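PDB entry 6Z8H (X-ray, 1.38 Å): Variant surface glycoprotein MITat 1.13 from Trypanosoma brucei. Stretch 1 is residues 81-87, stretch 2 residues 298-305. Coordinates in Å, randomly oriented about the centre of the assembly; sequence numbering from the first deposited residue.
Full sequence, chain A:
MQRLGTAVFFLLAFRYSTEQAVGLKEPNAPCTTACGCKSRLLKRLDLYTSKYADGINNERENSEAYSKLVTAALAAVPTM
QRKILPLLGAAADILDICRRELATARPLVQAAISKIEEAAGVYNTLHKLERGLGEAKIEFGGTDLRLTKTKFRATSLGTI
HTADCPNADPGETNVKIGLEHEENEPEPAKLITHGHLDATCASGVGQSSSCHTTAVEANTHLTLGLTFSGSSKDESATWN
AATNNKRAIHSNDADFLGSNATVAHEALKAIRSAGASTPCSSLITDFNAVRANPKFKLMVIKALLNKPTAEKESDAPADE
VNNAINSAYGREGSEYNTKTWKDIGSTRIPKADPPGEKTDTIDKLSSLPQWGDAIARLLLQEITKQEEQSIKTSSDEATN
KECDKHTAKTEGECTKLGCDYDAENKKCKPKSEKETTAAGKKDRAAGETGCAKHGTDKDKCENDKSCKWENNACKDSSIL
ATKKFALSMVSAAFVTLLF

Stretch 1 81-87: QRKILPL
Stretch 2 (298-305) LMVIKALL

Two helical segments pack nearly antiparallel, their N-to-C directions 157° apart and their axes 8.2 Å apart at closest approach. The register sets Pro86 CA 4.7 Å from Met299 CA and Arg82 CA 5.3 Å from Ala303 CA. Stretch 1 is kinked where the nitrogens of Pro86 and Leu87 lack bonds to the turn before; proline has no N-H to give, though Leu87 N still reaches Ile84 O at 2.9 Å.

Met299 (chi1 t, chi2 p, chi3 p), its CA-to-CB bond pointing toward stretch 1, packs its apolar CG over this kink, 3.5 Å from Pro86 N and 3.9 Å from Leu85 CB. The C-gamma-exo Pro86 ring also meets Val300 (chi1 t), with Pro86 CB 3.9 Å from Val300 CG2. Leu85, m then t, brings CD1 to 4.4 Å from Ala303 CB.

Arg82 runs m, t, t with chi4 at -82°, an extended chain whose guanidinium edge meets the carbonyl of Ala303. Arg82 NH1 donates to Ala303 O at 2.8 Å (N-H...O angle 154°) and to a water at 2.8 Å that donates to Lys302 O. Leu304, m and t, sets CD2 3.7 Å from Arg82 CB, packing against the aliphatic base of the arginine; Arg82 O is left buried without a partner. The rule: apolar carbon covers the proline kink, while an extended arginine reaches a backbone carbonyl.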

# COMPACT_ATOMS: atom_id res chain seq x y z
N GLN A 81 32.45 -1.84 -28.66
CA GLN A 81 32.22 -2.96 -27.76
C GLN A 81 33.21 -2.94 -26.60
O GLN A 81 32.85 -3.27 -25.47
CB GLN A 81 32.37 -4.28 -28.49
CG GLN A 81 31.34 -4.61 -29.50
CD GLN A 81 31.65 -5.93 -30.19
OE1 GLN A 81 32.65 -6.05 -30.89
NE2 GLN A 81 30.82 -6.93 -29.97
N ARG A 82 34.46 -2.59 -26.88
CA ARG A 82 35.44 -2.59 -25.81
C ARG A 82 35.11 -1.53 -24.75
O ARG A 82 35.49 -1.72 -23.59
CB ARG A 82 36.83 -2.36 -26.38
CG ARG A 82 37.35 -3.54 -27.19
CD ARG A 82 38.67 -3.20 -27.80
NE ARG A 82 39.19 -4.24 -28.67
CZ ARG A 82 39.84 -5.31 -28.24
NH1 ARG A 82 40.03 -5.52 -26.95
NH2 ARG A 82 40.30 -6.19 -29.11
N LYS A 83 34.46 -0.42 -25.13
CA LYS A 83 34.00 0.58 -24.16
C LYS A 83 32.77 0.10 -23.38
O LYS A 83 32.54 0.55 -22.27
CB LYS A 83 33.68 1.89 -24.90
CG LYS A 83 34.90 2.50 -25.65
CD LYS A 83 34.53 3.70 -26.52
CE LYS A 83 35.77 4.42 -27.02
NZ LYS A 83 35.40 5.65 -27.79
N ILE A 84 32.01 -0.85 -23.91
CA ILE A 84 30.80 -1.32 -23.24
C ILE A 84 31.07 -2.50 -22.31
O ILE A 84 30.46 -2.61 -21.24
CB ILE A 84 29.75 -1.70 -24.30
CG1 ILE A 84 29.45 -0.50 -25.19
CG2 ILE A 84 28.52 -2.28 -23.66
CD1 ILE A 84 28.58 -0.82 -26.35
N LEU A 85 31.99 -3.40 -22.69
CA LEU A 85 32.23 -4.58 -21.86
C LEU A 85 32.52 -4.28 -20.39
O LEU A 85 32.00 -5.02 -19.54
CB LEU A 85 33.32 -5.45 -22.49
CG LEU A 85 33.01 -6.00 -23.87
CD1 LEU A 85 34.10 -7.01 -24.28
CD2 LEU A 85 31.66 -6.66 -23.96
N PRO A 86 33.31 -3.26 -20.02
CA PRO A 86 33.55 -3.02 -18.59
C PRO A 86 32.33 -2.58 -17.81
O PRO A 86 32.38 -2.55 -16.58
CB PRO A 86 34.63 -1.92 -18.58
CG PRO A 86 35.32 -2.09 -19.93
CD PRO A 86 34.21 -2.47 -20.87
N LEU A 87 31.26 -2.20 -18.50
CA LEU A 87 30.04 -1.80 -17.84
C LEU A 87 29.14 -2.97 -17.51
O LEU A 87 28.25 -2.83 -16.66
CB LEU A 87 29.32 -0.80 -18.75
CG LEU A 87 30.13 0.40 -19.23
CD1 LEU A 87 29.31 1.24 -20.25
CD2 LEU A 87 30.67 1.28 -18.11
N LEU A 298 38.76 -4.42 -13.73
CA LEU A 298 39.35 -5.60 -14.38
C LEU A 298 39.02 -5.67 -15.87
O LEU A 298 39.89 -6.02 -16.67
CB LEU A 298 38.93 -6.87 -13.66
CG LEU A 298 39.39 -8.19 -14.27
CD1 LEU A 298 40.91 -8.22 -14.31
CD2 LEU A 298 38.82 -9.33 -13.46
N MET A 299 37.77 -5.48 -16.25
CA MET A 299 37.41 -5.51 -17.67
C MET A 299 38.00 -4.33 -18.45
O MET A 299 38.22 -4.47 -19.65
CB MET A 299 35.90 -5.69 -17.83
CG MET A 299 35.41 -5.93 -19.24
SD MET A 299 36.20 -7.32 -20.08
CE MET A 299 35.57 -8.74 -19.21
N VAL A 300 38.29 -3.20 -17.80
CA VAL A 300 39.11 -2.20 -18.49
C VAL A 300 40.45 -2.79 -18.92
O VAL A 300 40.91 -2.59 -20.05
CB VAL A 300 39.30 -0.95 -17.61
CG1 VAL A 300 40.36 -0.07 -18.22
CG2 VAL A 300 37.98 -0.19 -17.48
N ILE A 301 41.09 -3.54 -18.02
CA ILE A 301 42.37 -4.18 -18.35
C ILE A 301 42.19 -5.20 -19.47
O ILE A 301 42.97 -5.26 -20.42
CB ILE A 301 42.96 -4.83 -17.09
CG1 ILE A 301 43.21 -3.78 -16.01
CG2 ILE A 301 44.26 -5.57 -17.45
CD1 ILE A 301 43.66 -4.35 -14.68
N LYS A 302 41.17 -6.04 -19.34
CA LYS A 302 41.00 -7.12 -20.30
C LYS A 302 40.65 -6.60 -21.68
O LYS A 302 41.17 -7.10 -22.69
CB LYS A 302 39.88 -8.07 -19.81
CG LYS A 302 40.24 -8.87 -18.55
CD LYS A 302 39.07 -9.40 -17.78
CE LYS A 302 38.58 -10.68 -18.22
NZ LYS A 302 39.61 -11.76 -18.24
N ALA A 303 39.75 -5.62 -21.76
CA ALA A 303 39.16 -5.19 -23.02
C ALA A 303 39.81 -3.95 -23.60
O ALA A 303 39.79 -3.78 -24.82
CB ALA A 303 37.66 -4.92 -22.83
N LEU A 304 40.35 -3.05 -22.77
CA LEU A 304 40.90 -1.80 -23.25
C LEU A 304 42.42 -1.72 -23.17
O LEU A 304 42.99 -0.81 -23.78
CB LEU A 304 40.28 -0.61 -22.51
CG LEU A 304 38.80 -0.37 -22.81
CD1 LEU A 304 38.18 0.66 -21.86
CD2 LEU A 304 38.61 0.08 -24.25
N LEU A 305 43.09 -2.62 -22.44
CA LEU A 305 44.54 -2.64 -22.37
C LEU A 305 45.13 -3.91 -22.99
O LEU A 305 46.29 -4.24 -22.74
CB LEU A 305 45.02 -2.50 -20.93
CG LEU A 305 44.72 -1.15 -20.28
CD1 LEU A 305 45.22 -1.11 -18.85
CD2 LEU A 305 45.33 -0.01 -21.10
O HOH W 1 41.77 -6.85 -25.23